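Local structure of cupin type-2 domain-containing protein (Burkholderia xenovorans, 2O8Q) at the interface of chains A and B. The protein is of unknown function but has a cupin-like fold and binds a nickel ion at a histidine-lined metal site of the kind found in many cupins. Numbering follows the deposited sequence. Chains: chain A/B, Hypothetical protein.

Contact 1: the interface of chains A and B. Residues chain A 29, 43, 45, 69, 71, 113, 115; chain B 67, 69, 71, 113, 115.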
loop_
_atom_site.group_PDB
_atom_site.type_symbol
_atom_site.label_atom_id
_atom_site.label_comp_id
_atom_site.label_asym_id
_atom_site.label_seq_id
_atom_site.Cartn_x
_atom_site.Cartn_y
_atom_site.Cartn_z
ATOM N N ARG A 29 -15.365 15.855 4.287
ATOM C CA ARG A 29 -15.255 16.374 2.906
ATOM C C ARG A 29 -14.293 15.412 2.210
ATOM O O ARG A 29 -13.138 15.268 2.593
ATOM C CB ARG A 29 -14.679 17.800 2.874
ATOM C CG ARG A 29 -14.553 18.387 1.541
ATOM C CD ARG A 29 -14.284 19.858 1.582
ATOM N NE ARG A 29 -12.919 20.171 1.961
ATOM C CZ ARG A 29 -11.878 20.061 1.134
ATOM N NH1 ARG A 29 -12.022 19.610 -0.112
ATOM N NH2 ARG A 29 -10.675 20.438 1.583
ATOM N N ALA A 43 -9.024 9.485 1.440
ATOM C CA ALA A 43 -8.520 10.648 2.138
ATOM C C ALA A 43 -9.638 11.645 2.214
ATOM O O ALA A 43 -10.370 11.883 1.237
ATOM C CB ALA A 43 -7.314 11.256 1.434
ATOM N N VAL A 45 -11.195 15.265 4.719
ATOM C CA VAL A 45 -11.045 16.247 5.788
ATOM C C VAL A 45 -12.228 16.085 6.761
ATOM O O VAL A 45 -13.413 15.982 6.361
ATOM C CB VAL A 45 -10.961 17.668 5.258
ATOM C CG1 VAL A 45 -10.895 18.723 6.409
ATOM C CG2 VAL A 45 -9.775 17.814 4.264
ATOM N N TYR A 69 -3.278 14.637 9.743
ATOM C CA TYR A 69 -2.572 15.939 9.708
ATOM C C TYR A 69 -3.563 17.017 10.108
ATOM O O TYR A 69 -4.529 17.235 9.456
ATOM C CB TYR A 69 -1.959 16.222 8.331
ATOM C CG TYR A 69 -1.038 17.422 8.305
ATOM C CD1 TYR A 69 -1.575 18.690 8.175
ATOM C CD2 TYR A 69 0.326 17.291 8.490
ATOM C CE1 TYR A 69 -0.740 19.794 8.183
ATOM C CE2 TYR A 69 1.153 18.375 8.481
ATOM C CZ TYR A 69 0.627 19.631 8.340
ATOM O OH TYR A 69 1.463 20.743 8.353
ATOM N N LEU A 71 -5.242 20.473 10.440
ATOM C CA LEU A 71 -5.287 21.687 9.604
ATOM C C LEU A 71 -5.678 22.932 10.417
ATOM O O LEU A 71 -5.321 24.057 10.069
ATOM C CB LEU A 71 -6.281 21.460 8.456
ATOM C CG LEU A 71 -5.948 20.293 7.518
ATOM C CD1 LEU A 71 -7.142 19.996 6.596
ATOM C CD2 LEU A 71 -4.659 20.582 6.734
ATOM N N LEU A 113 -7.028 16.303 8.281
ATOM C CA LEU A 113 -6.988 15.445 7.109
ATOM C C LEU A 113 -6.573 14.040 7.556
ATOM O O LEU A 113 -5.612 13.853 8.286
ATOM C CB LEU A 113 -5.947 15.989 6.131
ATOM C CG LEU A 113 -5.698 15.210 4.838
ATOM C CD1 LEU A 113 -6.924 15.208 3.889
ATOM C CD2 LEU A 113 -4.398 15.755 4.109
ATOM N N ILE A 115 -5.660 10.250 5.916
ATOM C CA ILE A 115 -5.273 9.445 4.760
ATOM C C ILE A 115 -5.191 8.011 5.262
ATOM O O ILE A 115 -4.506 7.739 6.232
ATOM C CB ILE A 115 -3.938 9.880 4.147
ATOM C CG1 ILE A 115 -3.881 11.400 3.967
ATOM C CG2 ILE A 115 -3.677 9.059 2.859
ATOM C CD1 ILE A 115 -3.198 12.190 5.116
ATOM N N LEU B 67 -0.421 11.664 -3.060
ATOM C CA LEU B 67 -1.429 12.670 -2.835
ATOM C C LEU B 67 -0.825 13.963 -2.346
ATOM O O LEU B 67 0.051 13.931 -1.484
ATOM C CB LEU B 67 -2.413 12.156 -1.789
ATOM C CG LEU B 67 -3.562 13.060 -1.383
ATOM C CD1 LEU B 67 -4.548 13.400 -2.529
ATOM C CD2 LEU B 67 -4.387 12.442 -0.171
ATOM N N TYR B 69 -1.938 17.832 -0.732
ATOM C CA TYR B 69 -2.965 18.674 -0.103
ATOM C C TYR B 69 -2.318 20.034 0.192
ATOM O O TYR B 69 -1.342 20.127 0.968
ATOM C CB TYR B 69 -3.482 18.045 1.208
ATOM C CG TYR B 69 -4.690 18.706 1.758
ATOM C CD1 TYR B 69 -4.574 19.867 2.531
ATOM C CD2 TYR B 69 -5.961 18.271 1.452
ATOM C CE1 TYR B 69 -5.687 20.525 3.011
ATOM C CE2 TYR B 69 -7.108 18.956 1.926
ATOM C CZ TYR B 69 -6.966 20.078 2.719
ATOM O OH TYR B 69 -8.090 20.738 3.172
ATOM N N LEU B 71 -1.707 23.491 1.771
ATOM C CA LEU B 71 -1.893 24.071 3.090
ATOM C C LEU B 71 -1.911 25.617 3.086
ATOM O O LEU B 71 -2.586 26.275 3.905
ATOM C CB LEU B 71 -0.761 23.577 4.006
ATOM C CG LEU B 71 -0.634 22.071 4.270
ATOM C CD1 LEU B 71 0.621 21.667 4.975
ATOM C CD2 LEU B 71 -1.875 21.487 4.969
ATOM N N LEU B 113 1.330 19.460 1.706
ATOM C CA LEU B 113 1.603 18.165 2.264
ATOM C C LEU B 113 1.602 17.099 1.130
ATOM O O LEU B 113 0.650 17.046 0.335
ATOM C CB LEU B 113 0.509 17.808 3.241
ATOM C CG LEU B 113 0.649 16.458 3.949
ATOM C CD1 LEU B 113 1.887 16.314 4.807
ATOM C CD2 LEU B 113 -0.663 16.128 4.732
ATOM N N ILE B 115 1.877 12.909 0.550
ATOM C CA ILE B 115 1.837 11.577 1.130
ATOM C C ILE B 115 2.142 10.636 -0.027
ATOM O O ILE B 115 1.500 10.738 -1.067
ATOM C CB ILE B 115 0.472 11.252 1.727
ATOM C CG1 ILE B 115 0.005 12.402 2.647
ATOM C CG2 ILE B 115 0.608 9.917 2.518
ATOM C CD1 ILE B 115 -0.954 13.436 2.010
#
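A:Leu71 and B:Leu71 meet across the two-fold axis, methyl to methyl, with their side chains at about a right angle. A:Leu71 CD2 and B:Leu71 CD2 lie 3.4 Å apart, tighter than a usual methyl contact. Each leucine also points tip to tip at the tyrosine of the other chain: A:Leu71 CD1 is 3.6 Å from the phenol oxygen OH of B:Tyr69, and B:Leu71 does the same to A:Tyr69. The inner ends of those rings are taken up by A:Leu113 and B:Leu113, each on the ring of the other chain. A:Leu113 and B:Tyr69 run past each other in opposite directions, which sets A:Leu113 CD2 3.8 Å from B:Tyr69 CG. The same methyl faces its twin, B:Leu113 CD2, tip to tip. Farther along the strands A:Ile115 CD1 and B:Ile115 CD1 touch at 4.0 Å. Separately, on strand 42-48, A:Ala43 CB rests against B:Leu67 CD2 at 3.5 Å.

The polar contact is made at the far end of B:Tyr69. With CG anti to the backbone N (chi1 -169°), the ring carries its hydroxyl over to chain A, where B:Tyr69 OH accepts a hydrogen bond from A:Arg29 NH2, 3.0 Å away. The oxygen lies at the edge of the guanidinium, in its plane, although the phenol ring is turned 37° from that plane. The bend at chi3 (75°) in the arginine chain helps to bring NH2 there. A:Val45 CG2, crossing the tyrosine at about a right angle, packs on B:Tyr69 CE2 at 3.7 Å beside this polar end.

Strands 66-72 and 111-116 of both chains, with 42-48 of chain A, build an apolar seam, and strand 26-30 supplies the arginine at its margin; the seam joins two subunits in what may be a dimer within the four-copy assembly, as is common among cupins.

Contact 2: the interface of chains A and B. Residues chain A 33, 37, 41, 115; chain B 41, 65, 94.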
loop_
_atom_site.group_PDB
_atom_site.type_symbol
_atom_site.label_atom_id
_atom_site.label_comp_id
_atom_site.label_asym_id
_atom_site.label_seq_id
_atom_site.Cartn_x
_atom_site.Cartn_y
_atom_site.Cartn_z
ATOM N N VAL A 33 -10.233 10.365 -3.354
ATOM C CA VAL A 33 -9.197 9.300 -3.475
ATOM C C VAL A 33 -9.837 7.915 -3.424
ATOM O O VAL A 33 -9.428 7.011 -4.167
ATOM C CB VAL A 33 -8.144 9.435 -2.375
ATOM C CG1 VAL A 33 -7.284 8.208 -2.182
ATOM C CG2 VAL A 33 -7.263 10.654 -2.710
ATOM N N THR A 37 -9.269 5.318 -6.563
ATOM C CA THR A 37 -8.448 4.146 -6.354
ATOM C C THR A 37 -9.270 2.883 -6.139
ATOM O O THR A 37 -8.736 1.842 -5.756
ATOM C CB THR A 37 -7.528 4.336 -5.112
ATOM O OG1 THR A 37 -8.268 4.439 -3.929
ATOM C CG2 THR A 37 -6.617 5.586 -5.236
ATOM N N PHE A 41 -7.324 3.266 -1.243
ATOM C CA PHE A 41 -6.997 4.345 -0.307
ATOM C C PHE A 41 -8.206 5.255 -0.179
ATOM O O PHE A 41 -9.089 5.287 -1.033
ATOM C CB PHE A 41 -5.848 5.182 -0.813
ATOM C CG PHE A 41 -4.534 4.485 -0.799
ATOM C CD1 PHE A 41 -4.121 3.712 -1.798
ATOM C CD2 PHE A 41 -3.740 4.686 0.309
ATOM C CE1 PHE A 41 -2.832 3.041 -1.695
ATOM C CE2 PHE A 41 -2.510 4.067 0.414
ATOM C CZ PHE A 41 -2.111 3.237 -0.551
ATOM N N ILE A 115 -5.660 10.250 5.916
ATOM C CA ILE A 115 -5.273 9.445 4.760
ATOM C C ILE A 115 -5.191 8.011 5.262
ATOM O O ILE A 115 -4.506 7.739 6.232
ATOM C CB ILE A 115 -3.938 9.880 4.147
ATOM C CG1 ILE A 115 -3.881 11.400 3.967
ATOM C CG2 ILE A 115 -3.677 9.059 2.859
ATOM C CD1 ILE A 115 -3.198 12.190 5.116
ATOM N N PHE B 41 6.077 4.164 3.270
ATOM C CA PHE B 41 5.383 5.381 2.986
ATOM C C PHE B 41 6.270 6.539 3.427
ATOM O O PHE B 41 7.144 6.376 4.255
ATOM C CB PHE B 41 4.046 5.478 3.766
ATOM C CG PHE B 41 3.001 4.558 3.280
ATOM C CD1 PHE B 41 2.942 3.276 3.737
ATOM C CD2 PHE B 41 2.053 5.039 2.367
ATOM C CE1 PHE B 41 1.933 2.421 3.233
ATOM C CE2 PHE B 41 1.078 4.160 1.871
ATOM C CZ PHE B 41 1.069 2.907 2.313
ATOM N N PHE B 65 1.235 5.160 -4.458
ATOM C CA PHE B 65 0.265 6.122 -4.008
ATOM C C PHE B 65 0.896 7.480 -3.928
ATOM O O PHE B 65 2.044 7.601 -3.480
ATOM C CB PHE B 65 -0.223 5.708 -2.595
ATOM C CG PHE B 65 -1.223 6.688 -2.022
ATOM C CD1 PHE B 65 -2.467 6.742 -2.538
ATOM C CD2 PHE B 65 -0.869 7.547 -1.001
ATOM C CE1 PHE B 65 -3.384 7.667 -2.037
ATOM C CE2 PHE B 65 -1.766 8.438 -0.485
ATOM C CZ PHE B 65 -3.018 8.483 -1.010
ATOM N N PHE B 94 -4.693 13.939 -6.299
ATOM C CA PHE B 94 -4.272 12.540 -6.303
ATOM C C PHE B 94 -3.615 12.274 -7.663
ATOM O O PHE B 94 -4.222 12.499 -8.715
ATOM C CB PHE B 94 -5.479 11.595 -6.144
ATOM C CG PHE B 94 -5.145 10.197 -6.489
ATOM C CD1 PHE B 94 -4.381 9.465 -5.598
ATOM C CD2 PHE B 94 -5.553 9.618 -7.678
ATOM C CE1 PHE B 94 -3.967 8.175 -5.931
ATOM C CE2 PHE B 94 -5.164 8.308 -7.990
ATOM C CZ PHE B 94 -4.365 7.619 -7.117
#
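An aromatic, wholly apolar patch of the two-fold interface between cupin subunits, this contact pairs A:Phe41 with B:Phe65 and so may help to set the register of the two chains. The two rings are stacked, with the centroids of A:Phe41 and B:Phe65 4.0 Å apart and planes only 16° from parallel. They are offset: B:Phe65 CD1 stands over the centre of the A:Phe41 ring, and A:Phe41 CD2 over the centre of B:Phe65. With CG anti to the backbone N (chi1 178°), the B:Phe65 side chain extends toward chain A and lays its ring on A:Phe41.

Aliphatic groups of chain A border the B:Phe65 ring. A:Val33 CG1 meets B:Phe65 CE1 at 3.9 Å, its side chain at about a right angle to the phenylalanine, while A:Ile115 CG2 touches the ring at CE2 and CZ. Near the two-fold axis the ring tips point at each other, A:Phe41 CE2 to B:Phe41 CE2 at 3.9 Å.

A:Thr37 divides its two branches between separate tasks. The methyl A:Thr37 CG2 packs against the tip of B:Phe94, 3.6 Å from B:Phe94 CZ. The hydroxyl A:Thr37 OG1 turns back into its own chain (chi1 65°), donating to A:Val33 O at 2.8 Å from above the carbonyl plane. A:Thr37 OG1 also accepts the backbone N-H of A:Phe41, 3.1 Å from A:Phe41 N. The first bond fixes the rotation of the hydroxyl within helix 33-37; the second links the helix to the loop carrying A:Phe41 and may steady the stacking ring.

The C-alpha centres of contact 1 and contact 2 lie about 10 Å apart, and A:Ile115 of strand 111-116 faces both. Strand 42-48 and the loop residue A:Phe41 just before it make a second bridge between the two. In chain B the link is B:Phe65, which lies just before strand 66-72, the strand that carries B:Leu67, B:Tyr69 and B:Leu71. Two-fold symmetry repeats both contacts with the chains exchanged, so the strand seam and the aromatic patches are neighbouring parts of one interface. The pair is part of a deposited assembly of four copies, whose biological standing the structure alone does not show.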